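Long-range contacts in aminotransferase class-III (PDB 6K8H), which is a class-III aminotransferase, also named an omega-transaminase, that forms a two-chain assembly and binds (5-hydroxy-4,6-dimethylpyridin-3-yl)methyl dihydrogen phosphate: residues B[21-26]-B[42-47]; B[373-378]-B[416-421]; B[130-135]-B[156-161]. One frame throughout, in Å; residues are numbered along the deposited sequence.

Contact 1: residues B[21-26]-B[42-47]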
ATOM      1  N   ASP B  21       8.086 -27.083  10.201  1.00 15.67           N
ATOM      2  CA  ASP B  21       7.530 -26.660  11.487  1.00 15.87           C
ATOM      3  C   ASP B  21       6.908 -25.276  11.380  1.00 16.04           C
ATOM      4  O   ASP B  21       5.812 -25.019  11.904  1.00 14.14           O
ATOM      5  CB  ASP B  21       8.625 -26.636  12.555  1.00 16.42           C
ATOM      6  CG  ASP B  21       9.112 -28.026  12.959  1.00 25.22           C
ATOM      7  OD1 ASP B  21       8.507 -29.043  12.559  1.00 23.00           O
ATOM      8  OD2 ASP B  21      10.121 -28.084  13.697  1.00 27.52           O
ATOM      9  N   LEU B  22       7.622 -24.360  10.724  1.00 13.63           N
ATOM     10  CA  LEU B  22       7.102 -23.017  10.525  1.00 12.73           C
ATOM     11  C   LEU B  22       5.808 -23.049   9.734  1.00 12.49           C
ATOM     12  O   LEU B  22       4.868 -22.332  10.066  1.00 13.39           O
ATOM     13  CB  LEU B  22       8.144 -22.142   9.825  1.00 10.66           C
ATOM     14  CG  LEU B  22       9.329 -21.752  10.705  1.00 11.08           C
ATOM     15  CD1 LEU B  22      10.478 -21.234   9.854  1.00 13.23           C
ATOM     16  CD2 LEU B  22       8.890 -20.732  11.728  1.00 16.70           C
ATOM     17  N   PHE B  23       5.740 -23.866   8.677  1.00 13.03           N
ATOM     18  CA  PHE B  23       4.509 -23.956   7.892  1.00 15.14           C
ATOM     19  C   PHE B  23       3.352 -24.474   8.733  1.00 13.91           C
ATOM     20  O   PHE B  23       2.209 -24.020   8.583  1.00 14.34           O
ATOM     21  CB  PHE B  23       4.725 -24.867   6.688  1.00 12.41           C
ATOM     22  CG  PHE B  23       3.522 -24.999   5.797  1.00 17.34           C
ATOM     23  CD1 PHE B  23       3.063 -23.911   5.057  1.00 18.11           C
ATOM     24  CD2 PHE B  23       2.875 -26.220   5.663  1.00 19.27           C
ATOM     25  CE1 PHE B  23       1.966 -24.035   4.221  1.00 18.96           C
ATOM     26  CE2 PHE B  23       1.781 -26.351   4.830  1.00 20.63           C
ATOM     27  CZ  PHE B  23       1.323 -25.257   4.106  1.00 21.10           C
ATOM     28  N   GLU B  24       3.625 -25.459   9.593  1.00 14.13           N
ATOM     29  CA  GLU B  24       2.576 -25.983  10.463  1.00 15.62           C
ATOM     30  C   GLU B  24       2.036 -24.908  11.392  1.00 14.86           C
ATOM     31  O   GLU B  24       0.823 -24.839  11.634  1.00 16.23           O
ATOM     32  CB  GLU B  24       3.105 -27.164  11.275  1.00 23.08           C
ATOM     33  CG  GLU B  24       2.047 -27.786  12.153  1.00 28.64           C
ATOM     34  CD  GLU B  24       2.567 -28.974  12.933  1.00 40.71           C
ATOM     35  OE1 GLU B  24       3.730 -28.933  13.406  1.00 38.15           O
ATOM     36  OE2 GLU B  24       1.811 -29.961  13.068  1.00 39.90           O
ATOM     37  N   ARG B  25       2.923 -24.073  11.942  1.00 15.07           N
ATOM     38  CA  ARG B  25       2.470 -22.922  12.725  1.00 16.03           C
ATOM     39  C   ARG B  25       1.695 -21.932  11.853  1.00 15.56           C
ATOM     40  O   ARG B  25       0.620 -21.446  12.229  1.00 13.58           O
ATOM     41  CB  ARG B  25       3.671 -22.221  13.365  1.00 15.43           C
ATOM     42  CG  ARG B  25       4.215 -22.853  14.618  1.00 19.75           C
ATOM     43  CD  ARG B  25       5.499 -22.139  15.035  1.00 18.75           C
ATOM     44  NE  ARG B  25       5.244 -20.735  15.366  1.00 20.34           N
ATOM     45  CZ  ARG B  25       6.193 -19.818  15.528  1.00 19.83           C
ATOM     46  NH1 ARG B  25       7.472 -20.137  15.383  1.00 19.64           N
ATOM     47  NH2 ARG B  25       5.865 -18.577  15.834  1.00 18.87           N
ATOM     48  N   ALA B  26       2.236 -21.628  10.674  1.00 12.66           N
ATOM     49  CA  ALA B  26       1.673 -20.581   9.831  1.00 12.35           C
ATOM     50  C   ALA B  26       0.245 -20.902   9.422  1.00 10.87           C
ATOM     51  O   ALA B  26      -0.624 -20.020   9.421  1.00  9.77           O
ATOM     52  CB  ALA B  26       2.552 -20.381   8.597  1.00  8.11           C
ATOM     53  N   ALA B  42       4.545 -25.394  -3.363  1.00 16.42           N
ATOM     54  CA  ALA B  42       3.986 -26.604  -2.773  1.00 16.31           C
ATOM     55  C   ALA B  42       5.073 -27.646  -2.511  1.00 19.04           C
ATOM     56  O   ALA B  42       6.057 -27.731  -3.256  1.00 17.22           O
ATOM     57  CB  ALA B  42       2.928 -27.203  -3.695  1.00 21.27           C
ATOM     58  N   PRO B  43       4.919 -28.472  -1.463  1.00 19.73           N
ATOM     59  CA  PRO B  43       3.845 -28.457  -0.457  1.00 16.76           C
ATOM     60  C   PRO B  43       3.912 -27.257   0.496  1.00 16.52           C
ATOM     61  O   PRO B  43       2.894 -26.838   1.039  1.00 16.47           O
ATOM     62  CB  PRO B  43       4.060 -29.763   0.328  1.00 14.18           C
ATOM     63  CG  PRO B  43       5.133 -30.498  -0.351  1.00 19.35           C
ATOM     64  CD  PRO B  43       5.878 -29.566  -1.241  1.00 15.40           C
ATOM     65  N   TYR B  44       5.112 -26.736   0.727  1.00 16.07           N
ATOM     66  CA  TYR B  44       5.304 -25.550   1.550  1.00 15.38           C
ATOM     67  C   TYR B  44       6.580 -24.878   1.105  1.00 14.71           C
ATOM     68  O   TYR B  44       7.482 -25.550   0.583  1.00 11.72           O
ATOM     69  CB  TYR B  44       5.372 -25.884   3.045  1.00 12.27           C
ATOM     70  CG  TYR B  44       6.394 -26.923   3.406  1.00 15.19           C
ATOM     71  CD1 TYR B  44       7.726 -26.577   3.636  1.00 10.11           C
ATOM     72  CD2 TYR B  44       6.029 -28.256   3.541  1.00 16.48           C
ATOM     73  CE1 TYR B  44       8.661 -27.546   3.986  1.00 13.90           C
ATOM     74  CE2 TYR B  44       6.960 -29.226   3.880  1.00 14.39           C
ATOM     75  CZ  TYR B  44       8.266 -28.869   4.106  1.00 13.52           C
ATOM     76  OH  TYR B  44       9.181 -29.833   4.460  1.00 15.42           O
ATOM     77  N   PRO B  45       6.699 -23.564   1.264  1.00 11.92           N
ATOM     78  CA  PRO B  45       7.883 -22.868   0.774  1.00 13.63           C
ATOM     79  C   PRO B  45       9.017 -22.946   1.782  1.00 10.99           C
ATOM     80  O   PRO B  45       8.795 -23.263   2.960  1.00  9.63           O
ATOM     81  CB  PRO B  45       7.388 -21.425   0.595  1.00 12.40           C
ATOM     82  CG  PRO B  45       6.338 -21.275   1.658  1.00 13.92           C
ATOM     83  CD  PRO B  45       5.694 -22.630   1.819  1.00 14.02           C
ATOM     84  N   PRO B  46      10.246 -22.655   1.369  1.00  9.45           N
ATOM     85  CA  PRO B  46      11.313 -22.464   2.353  1.00  9.55           C
ATOM     86  C   PRO B  46      11.116 -21.126   3.058  1.00 11.11           C
ATOM     87  O   PRO B  46      10.492 -20.208   2.524  1.00 12.59           O
ATOM     88  CB  PRO B  46      12.573 -22.477   1.487  1.00 11.30           C
ATOM     89  CG  PRO B  46      12.100 -21.789   0.211  1.00 10.68           C
ATOM     90  CD  PRO B  46      10.679 -22.279   0.012  1.00  8.40           C
ATOM     91  N   TYR B  47      11.678 -21.004   4.261  1.00  9.05           N
ATOM     92  CA  TYR B  47      11.563 -19.781   5.053  1.00 11.26           C
ATOM     93  C   TYR B  47      12.915 -19.091   5.126  1.00 11.43           C
ATOM     94  O   TYR B  47      13.931 -19.737   5.390  1.00 13.25           O
ATOM     95  CB  TYR B  47      11.035 -20.081   6.465  1.00 10.93           C
ATOM     96  CG  TYR B  47       9.528 -20.223   6.477  1.00  9.66           C
ATOM     97  CD1 TYR B  47       8.916 -21.335   5.907  1.00  8.70           C
ATOM     98  CD2 TYR B  47       8.718 -19.220   6.997  1.00 12.20           C
ATOM     99  CE1 TYR B  47       7.529 -21.461   5.874  1.00 11.11           C
ATOM    100  CE2 TYR B  47       7.343 -19.339   6.979  1.00 10.96           C
ATOM    101  CZ  TYR B  47       6.753 -20.455   6.417  1.00 14.01           C
ATOM    102  OH  TYR B  47       5.376 -20.554   6.393  1.00 16.54           O
TER
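L22 and F23 on helix 18-29 meet two tyrosines of the loop that leads into strand 48-52, and two CH-pi contacts run across the join, in opposite senses. CB of L22 stands 3.8 Å from the centroid of the Y47 ring and only 1° off its normal, so it sits squarely over the middle of that face. In the second such contact the roles are reversed: the ring belongs to the helix and the methylene to the loop, with Y44 CB 3.6 Å from the centroid of the F23 ring. The offset there is toward the rim, and F23 CG, the ring atom closest to Y44 CB, is 3.4 Å from it. This CG lies anti to the backbone N of F23 (chi1 -179°). The two rings of F23 and Y44 barely overlap, their planes being inclined by 27° and slid apart.

Apolar contacts fill in around these faces. L22 CD1 reaches back to Y47 CB at 3.6 Å, beside the root of the ring that L22 CB covers, and Y47 also packs on P100 of the second subunit.

The hydroxyl at the other end of this ring makes van der Waals contact: Y47 OH lies 3.6 Å from A26 CB, with no hydrogen bond between them, and near the plane of the F23 ring, at its edge.

Polar links lead elsewhere. Y44 OH is hydrogen-bonded to Y12 O. R25, on the same helix, forms salt bridges to E102 and E109 of the second subunit.

No hydrogen bond joins 21-26 to 42-47. Helix and loop are therefore held by shape and dispersion between aromatic faces and aliphatic carbons, while R25 adds charge pairs to a packed interface with the second subunit.

Contact 2: residues B[373-378]-B[416-421]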
ATOM      1  N   LEU B 373      18.501  -7.173 -15.476  1.00  9.30           N
ATOM      2  CA  LEU B 373      17.350  -8.065 -15.502  1.00 11.11           C
ATOM      3  C   LEU B 373      17.520  -9.084 -16.620  1.00  9.72           C
ATOM      4  O   LEU B 373      17.962  -8.735 -17.721  1.00 14.22           O
ATOM      5  CB  LEU B 373      16.054  -7.275 -15.724  1.00  8.72           C
ATOM      6  CG  LEU B 373      15.685  -6.209 -14.689  1.00 10.62           C
ATOM      7  CD1 LEU B 373      14.545  -5.348 -15.213  1.00 15.56           C
ATOM      8  CD2 LEU B 373      15.283  -6.872 -13.396  1.00 12.88           C
ATOM      9  N   PHE B 374      17.145 -10.334 -16.355  1.00 11.27           N
ATOM     10  CA  PHE B 374      17.262 -11.370 -17.377  1.00  8.97           C
ATOM     11  C   PHE B 374      16.153 -12.402 -17.200  1.00  9.44           C
ATOM     12  O   PHE B 374      15.588 -12.565 -16.114  1.00 10.84           O
ATOM     13  CB  PHE B 374      18.644 -12.037 -17.340  1.00 10.31           C
ATOM     14  CG  PHE B 374      18.916 -12.807 -16.077  1.00  8.64           C
ATOM     15  CD1 PHE B 374      18.545 -14.137 -15.970  1.00 10.21           C
ATOM     16  CD2 PHE B 374      19.550 -12.206 -15.003  1.00  9.16           C
ATOM     17  CE1 PHE B 374      18.783 -14.846 -14.817  1.00  9.56           C
ATOM     18  CE2 PHE B 374      19.797 -12.907 -13.852  1.00  8.57           C
ATOM     19  CZ  PHE B 374      19.416 -14.225 -13.752  1.00 14.41           C
ATOM     20  N   HIS B 375      15.866 -13.116 -18.287  1.00  8.56           N
ATOM     21  CA  HIS B 375      14.831 -14.153 -18.320  1.00 10.17           C
ATOM     22  C   HIS B 375      15.332 -15.284 -19.212  1.00 10.05           C
ATOM     23  O   HIS B 375      15.605 -15.060 -20.399  1.00  7.62           O
ATOM     24  CB  HIS B 375      13.504 -13.585 -18.856  1.00  7.90           C
ATOM     25  CG  HIS B 375      12.281 -14.345 -18.428  1.00  9.68           C
ATOM     26  ND1 HIS B 375      12.218 -15.723 -18.422  1.00  8.71           N
ATOM     27  CD2 HIS B 375      11.069 -13.914 -18.005  1.00 12.25           C
ATOM     28  CE1 HIS B 375      11.022 -16.110 -18.012  1.00 10.02           C
ATOM     29  NE2 HIS B 375      10.307 -15.032 -17.741  1.00 10.00           N
ATOM     30  N   ILE B 376      15.481 -16.490 -18.634  1.00  9.13           N
ATOM     31  CA  ILE B 376      15.846 -17.687 -19.391  1.00  8.63           C
ATOM     32  C   ILE B 376      14.581 -18.324 -19.950  1.00 11.10           C
ATOM     33  O   ILE B 376      13.553 -18.401 -19.270  1.00 11.88           O
ATOM     34  CB  ILE B 376      16.623 -18.689 -18.521  1.00  9.55           C
ATOM     35  CG1 ILE B 376      17.762 -17.995 -17.767  1.00  9.04           C
ATOM     36  CG2 ILE B 376      17.168 -19.820 -19.383  1.00 10.01           C
ATOM     37  CD1 ILE B 376      18.490 -18.922 -16.788  1.00  9.62           C
ATOM     38  N   HIS B 377      14.647 -18.769 -21.197  1.00  7.39           N
ATOM     39  CA  HIS B 377      13.545 -19.429 -21.875  1.00  9.61           C
ATOM     40  C   HIS B 377      14.045 -20.748 -22.434  1.00 10.57           C
ATOM     41  O   HIS B 377      15.106 -20.783 -23.068  1.00 10.99           O
ATOM     42  CB  HIS B 377      13.022 -18.557 -23.010  1.00  8.59           C
ATOM     43  CG  HIS B 377      12.679 -17.162 -22.589  1.00 11.66           C
ATOM     44  ND1 HIS B 377      11.509 -16.852 -21.929  1.00 10.65           N
ATOM     45  CD2 HIS B 377      13.348 -15.995 -22.741  1.00  9.98           C
ATOM     46  CE1 HIS B 377      11.467 -15.550 -21.698  1.00 10.27           C
ATOM     47  NE2 HIS B 377      12.575 -15.008 -22.174  1.00 13.11           N
ATOM     48  N   LEU B 378      13.281 -21.818 -22.215  1.00  9.12           N
ATOM     49  CA  LEU B 378      13.652 -23.147 -22.708  1.00 11.86           C
ATOM     50  C   LEU B 378      12.884 -23.508 -23.975  1.00 11.79           C
ATOM     51  O   LEU B 378      12.454 -24.650 -24.177  1.00 10.80           O
ATOM     52  CB  LEU B 378      13.468 -24.191 -21.613  1.00 10.61           C
ATOM     53  CG  LEU B 378      14.321 -23.812 -20.397  1.00 10.95           C
ATOM     54  CD1 LEU B 378      14.336 -24.920 -19.363  1.00 12.13           C
ATOM     55  CD2 LEU B 378      15.752 -23.461 -20.809  1.00 12.47           C
ATOM     56  N   ALA B 416       9.882 -18.878 -12.920  1.00 10.15           N
ATOM     57  CA  ALA B 416       9.898 -18.685 -14.363  1.00 10.39           C
ATOM     58  C   ALA B 416      11.313 -18.618 -14.927  1.00 10.20           C
ATOM     59  O   ALA B 416      11.470 -18.619 -16.151  1.00  5.57           O
ATOM     60  CB  ALA B 416       9.129 -17.404 -14.739  1.00 11.07           C
ATOM     61  N   LEU B 417      12.335 -18.624 -14.061  1.00 10.45           N
ATOM     62  CA  LEU B 417      13.724 -18.347 -14.430  1.00  9.47           C
ATOM     63  C   LEU B 417      13.888 -16.895 -14.878  1.00  7.78           C
ATOM     64  O   LEU B 417      14.742 -16.571 -15.710  1.00  8.57           O
ATOM     65  CB  LEU B 417      14.263 -19.332 -15.487  1.00  6.55           C
ATOM     66  CG  LEU B 417      14.038 -20.819 -15.181  1.00  7.70           C
ATOM     67  CD1 LEU B 417      14.697 -21.708 -16.219  1.00  9.32           C
ATOM     68  CD2 LEU B 417      14.509 -21.208 -13.774  1.00  7.81           C
ATOM     69  N   PHE B 418      13.118 -16.038 -14.212  1.00  9.10           N
ATOM     70  CA  PHE B 418      13.280 -14.573 -14.322  1.00  7.38           C
ATOM     71  C   PHE B 418      14.195 -14.213 -13.149  1.00  9.28           C
ATOM     72  O   PHE B 418      13.931 -14.661 -12.037  1.00  8.62           O
ATOM     73  CB  PHE B 418      11.947 -13.846 -14.170  1.00  7.93           C
ATOM     74  CG  PHE B 418      12.108 -12.375 -13.888  1.00 11.34           C
ATOM     75  CD1 PHE B 418      12.605 -11.523 -14.857  1.00  7.95           C
ATOM     76  CD2 PHE B 418      11.783 -11.848 -12.648  1.00 10.20           C
ATOM     77  CE1 PHE B 418      12.751 -10.170 -14.601  1.00 11.19           C
ATOM     78  CE2 PHE B 418      11.935 -10.495 -12.394  1.00  9.04           C
ATOM     79  CZ  PHE B 418      12.421  -9.660 -13.370  1.00 11.50           C
ATOM     80  N   GLY B 419      15.243 -13.440 -13.401  1.00  8.23           N
ATOM     81  CA  GLY B 419      16.172 -13.111 -12.342  1.00 10.90           C
ATOM     82  C   GLY B 419      16.750 -11.719 -12.491  1.00 10.05           C
ATOM     83  O   GLY B 419      16.593 -11.048 -13.518  1.00 10.81           O
ATOM     84  N   CYS B 420      17.401 -11.277 -11.419  1.00  8.55           N
ATOM     85  CA  CYS B 420      17.982  -9.942 -11.359  1.00 11.01           C
ATOM     86  C   CYS B 420      19.307  -9.996 -10.607  1.00  9.13           C
ATOM     87  O   CYS B 420      19.500 -10.794  -9.684  1.00  7.40           O
ATOM     88  CB  CYS B 420      17.026  -8.917 -10.733  1.00  7.73           C
ATOM     89  SG  CYS B 420      16.562  -9.280  -9.022  1.00 11.71           S
ATOM     90  N   LEU B 421      20.223  -9.133 -11.011  1.00  9.69           N
ATOM     91  CA  LEU B 421      21.466  -8.976 -10.269  1.00 12.75           C
ATOM     92  C   LEU B 421      21.332  -7.955  -9.134  1.00  8.96           C
ATOM     93  O   LEU B 421      20.439  -7.108  -9.115  1.00 12.06           O
ATOM     94  CB  LEU B 421      22.596  -8.547 -11.205  1.00  9.74           C
ATOM     95  CG  LEU B 421      22.735  -9.258 -12.542  1.00 11.44           C
ATOM     96  CD1 LEU B 421      23.829  -8.590 -13.374  1.00 15.05           C
ATOM     97  CD2 LEU B 421      23.069 -10.721 -12.307  1.00 12.88           C
TER
HETATM   98  O   HOH W   1      12.130 -20.381 -18.342  1.00 14.53           O
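F374 and G419 form the hydrogen-bonded pair at the heart of an antiparallel strand pairing, in the three-stranded sheet of the C-terminal part of a fold-type I PLP-enzyme architecture. The bond from G419 N to F374 O measures 2.9 Å and is almost straight (175° at the hydrogen), and F374 N returns a bond to G419 O. Further along, I376 N donates to L417 O at 3.0 Å, one residue ahead of strand 418-420.

The F374 ring lies over the glycine itself: its centroid is 4.0 Å from G419 CA, and G419 O stands above the same face. An F374 chi1 of 65° sets CG between the backbone N and the carbonyl carbon. At the far end of the ring, F374 CZ is 3.7 Å from G419 CA.

On the face of the sheet that carries L373, H375, F418 and C420, the H375 ring has F418 CB over one side, 3.9 Å above its plane, and H377 CE1 over the other. L373 CD2 touches F418 CZ, and it also lies 3.8 Å from C420 CB.

Outside the pair, strand 366-370 flanks 373-377, bonding through T368 to H375. F433 meets the F374 ring edge-to-face, and L350 and R351 of helix 337-361 pack on it. F418 touches R226, a residue of the ligand pocket, and the F418 side chain lies near (5-hydroxy-4,6-dimethylpyridin-3-yl)methyl dihydrogen phosphate.

H375 ND1 donates to I376 O at 3.1 Å, in the ring plane but above the carbonyl plane, and this helps hold the rotation of the imidazole. The same I376 O accepts a second hydrogen, from a water 2.6 Å away that also donates to A416 O.

Contact 3: residues B[130-135]-B[156-161]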
ATOM      1  N   ALA B 130       0.701   2.977  -6.265  1.00  6.30           N
ATOM      2  CA  ALA B 130       1.171   3.905  -7.290  1.00  7.51           C
ATOM      3  C   ALA B 130       0.364   3.753  -8.574  1.00  6.66           C
ATOM      4  O   ALA B 130      -0.091   4.744  -9.158  1.00  6.75           O
ATOM      5  CB  ALA B 130       2.659   3.670  -7.552  1.00  5.95           C
ATOM      6  N   VAL B 131       0.160   2.509  -9.014  1.00  5.48           N
ATOM      7  CA  VAL B 131      -0.622   2.251 -10.225  1.00  8.00           C
ATOM      8  C   VAL B 131      -2.056   2.735 -10.042  1.00  7.55           C
ATOM      9  O   VAL B 131      -2.641   3.360 -10.940  1.00  6.64           O
ATOM     10  CB  VAL B 131      -0.572   0.751 -10.579  1.00  8.74           C
ATOM     11  CG1 VAL B 131      -1.532   0.419 -11.723  1.00  5.74           C
ATOM     12  CG2 VAL B 131       0.873   0.340 -10.946  1.00  6.86           C
ATOM     13  N   MET B 132      -2.648   2.442  -8.882  1.00  5.59           N
ATOM     14  CA  MET B 132      -4.010   2.896  -8.625  1.00  6.30           C
ATOM     15  C   MET B 132      -4.100   4.415  -8.706  1.00  7.35           C
ATOM     16  O   MET B 132      -4.995   4.960  -9.355  1.00  8.67           O
ATOM     17  CB  MET B 132      -4.478   2.411  -7.253  1.00  5.90           C
ATOM     18  CG  MET B 132      -5.822   2.995  -6.852  1.00  9.50           C
ATOM     19  SD  MET B 132      -6.425   2.299  -5.292  1.00 13.83           S
ATOM     20  CE  MET B 132      -5.629   3.359  -4.078  1.00  9.01           C
ATOM     21  N   MET B 133      -3.162   5.118  -8.068  1.00  7.24           N
ATOM     22  CA  MET B 133      -3.258   6.573  -8.022  1.00  8.99           C
ATOM     23  C   MET B 133      -2.953   7.188  -9.378  1.00  8.12           C
ATOM     24  O   MET B 133      -3.479   8.258  -9.691  1.00  6.67           O
ATOM     25  CB  MET B 133      -2.332   7.147  -6.951  1.00  7.64           C
ATOM     26  CG  MET B 133      -2.746   6.818  -5.508  1.00  6.08           C
ATOM     27  SD  MET B 133      -4.504   7.016  -5.115  1.00  9.95           S
ATOM     28  CE  MET B 133      -4.735   8.742  -5.576  1.00  6.75           C
ATOM     29  N   ALA B 134      -2.151   6.516 -10.207  1.00  6.71           N
ATOM     30  CA  ALA B 134      -1.958   6.983 -11.581  1.00  8.10           C
ATOM     31  C   ALA B 134      -3.250   6.873 -12.375  1.00  6.62           C
ATOM     32  O   ALA B 134      -3.640   7.810 -13.088  1.00  7.63           O
ATOM     33  CB  ALA B 134      -0.855   6.173 -12.267  1.00  6.54           C
ATOM     34  N   ILE B 135      -3.938   5.741 -12.236  1.00  6.32           N
ATOM     35  CA  ILE B 135      -5.228   5.568 -12.903  1.00  6.21           C
ATOM     36  C   ILE B 135      -6.219   6.624 -12.438  1.00  7.45           C
ATOM     37  O   ILE B 135      -6.948   7.223 -13.248  1.00 10.28           O
ATOM     38  CB  ILE B 135      -5.760   4.146 -12.657  1.00  6.04           C
ATOM     39  CG1 ILE B 135      -4.963   3.162 -13.521  1.00  7.72           C
ATOM     40  CG2 ILE B 135      -7.277   4.087 -12.925  1.00  6.45           C
ATOM     41  CD1 ILE B 135      -5.029   1.719 -13.043  1.00 10.14           C
ATOM     42  N   GLY B 156      -0.172  -5.352 -10.110  1.00 10.73           N
ATOM     43  CA  GLY B 156      -0.578  -5.316  -8.713  1.00 13.46           C
ATOM     44  C   GLY B 156      -2.005  -5.780  -8.525  1.00 12.24           C
ATOM     45  O   GLY B 156      -2.606  -6.390  -9.408  1.00  9.47           O
ATOM     46  N   SER B 157      -2.561  -5.470  -7.348  1.00  8.71           N
ATOM     47  CA  SER B 157      -3.845  -6.024  -6.919  1.00  8.57           C
ATOM     48  C   SER B 157      -5.029  -5.056  -7.063  1.00 11.14           C
ATOM     49  O   SER B 157      -6.143  -5.390  -6.640  1.00 10.38           O
ATOM     50  CB  SER B 157      -3.734  -6.541  -5.472  1.00 11.19           C
ATOM     51  OG  SER B 157      -3.220  -5.560  -4.607  1.00 12.82           O
ATOM     52  N   TYR B 158      -4.821  -3.863  -7.605  1.00  9.18           N
ATOM     53  CA  TYR B 158      -5.932  -2.940  -7.835  1.00  8.76           C
ATOM     54  C   TYR B 158      -6.889  -3.490  -8.893  1.00  9.50           C
ATOM     55  O   TYR B 158      -6.461  -3.837  -9.999  1.00  9.11           O
ATOM     56  CB  TYR B 158      -5.377  -1.593  -8.272  1.00  8.91           C
ATOM     57  CG  TYR B 158      -6.396  -0.514  -8.586  1.00  7.32           C
ATOM     58  CD1 TYR B 158      -7.470  -0.269  -7.742  1.00  7.71           C
ATOM     59  CD2 TYR B 158      -6.249   0.283  -9.713  1.00  9.36           C
ATOM     60  CE1 TYR B 158      -8.391   0.742  -8.024  1.00 11.03           C
ATOM     61  CE2 TYR B 158      -7.157   1.294 -10.010  1.00  9.89           C
ATOM     62  CZ  TYR B 158      -8.233   1.513  -9.167  1.00 10.23           C
ATOM     63  OH  TYR B 158      -9.131   2.518  -9.449  1.00 10.00           O
ATOM     64  N   ASP B 159      -8.194  -3.516  -8.571  1.00  7.88           N
ATOM     65  CA  ASP B 159      -9.209  -4.180  -9.404  1.00 12.06           C
ATOM     66  C   ASP B 159      -9.042  -3.918 -10.904  1.00  9.86           C
ATOM     67  O   ASP B 159      -8.985  -4.850 -11.718  1.00 12.51           O
ATOM     68  CB  ASP B 159     -10.614  -3.714  -8.994  1.00 11.39           C
ATOM     69  CG  ASP B 159     -10.986  -4.105  -7.578  1.00 15.58           C
ATOM     70  OD1 ASP B 159     -10.198  -3.809  -6.663  1.00 15.57           O
ATOM     71  OD2 ASP B 159     -12.085  -4.674  -7.374  1.00 18.04           O
ATOM     72  N   PHE B 160      -8.997  -2.642 -11.285  1.00  8.45           N
ATOM     73  CA  PHE B 160      -8.977  -2.290 -12.700  1.00 10.57           C
ATOM     74  C   PHE B 160      -7.643  -2.641 -13.353  1.00  9.38           C
ATOM     75  O   PHE B 160      -7.617  -3.032 -14.526  1.00 12.09           O
ATOM     76  CB  PHE B 160      -9.310  -0.799 -12.853  1.00  9.01           C
ATOM     77  CG  PHE B 160     -10.659  -0.433 -12.303  1.00 10.53           C
ATOM     78  CD1 PHE B 160     -11.808  -0.657 -13.043  1.00 12.16           C
ATOM     79  CD2 PHE B 160     -10.784   0.099 -11.034  1.00 13.45           C
ATOM     80  CE1 PHE B 160     -13.055  -0.340 -12.533  1.00 11.31           C
ATOM     81  CE2 PHE B 160     -12.026   0.417 -10.519  1.00 15.48           C
ATOM     82  CZ  PHE B 160     -13.163   0.200 -11.278  1.00 12.29           C
ATOM     83  N   ALA B 161      -6.535  -2.539 -12.607  1.00 10.38           N
ATOM     84  CA  ALA B 161      -5.215  -2.811 -13.164  1.00  8.02           C
ATOM     85  C   ALA B 161      -4.936  -4.299 -13.337  1.00 11.75           C
ATOM     86  O   ALA B 161      -4.065  -4.668 -14.133  1.00 10.04           O
ATOM     87  CB  ALA B 161      -4.139  -2.185 -12.276  1.00  8.60           C
TER
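Y158 OH, on the ring that packs against M132, is hydrogen-bonded to D159 OD1 of the second subunit, and D159 OD1 of this chain pairs in return with Y158 OH of that subunit; D159 OD2 also forms a salt bridge to R139 NH1 of the second subunit.

Behind its hydroxyl, the Y158 ring has both faces covered. M132 CG stands over the centre of one face, 3.5 Å from the centroid and 8° off the normal, while the backbone N of F160 lies over the centre of the opposite face. The sulfur comes in obliquely: M132 SD is 4.1 Å from the centroid and 31° off the normal, a Met-aromatic contact beside the CH-pi one. I135 CD1 lies at the edge, in the ring plane, 3.7 Å from Y158 CE2. Y158 CG is anti to its backbone N (chi1 179°), and M132 CB is 3.7 Å from this CG.

In fold-type I enzymes such as this class-III aminotransferase, helices pack around a large mixed sheet, and V131 of helix 127-142 touches A279 of strand 277-281 and D255 of strand 251-255. The V131 side chain comes within about 4 Å of the bound (5-hydroxy-4,6-dimethylpyridin-3-yl)methyl dihydrogen phosphate.

V131 CG1 also meets A161 CB at 3.7 Å, and I135 CD1 approaches the same A161 CB at 4.1 Å.

In the fold
Along the chain the order is contact 1, contact 3, contact 2, each closing before the next opens. None touches another: the centres of contacts 1 and 2 are 26 Å apart, those of 1 and 3 are 31 Å apart, and those of 2 and 3 are 25 Å apart on opposite sides of the chain's centre. Contact 3 flanks the seven-stranded sheet, contact 2 lies in the three-stranded sheet, and contact 1 precedes strand 48-52 of the four-stranded sheet. That last sheet also includes strand 411-412, shortly before 416-421, so it brings an N-terminal and a C-terminal part of the chain together. Contacts 1 and 3 both border the second subunit, whereas contact 2 is internal to its chain.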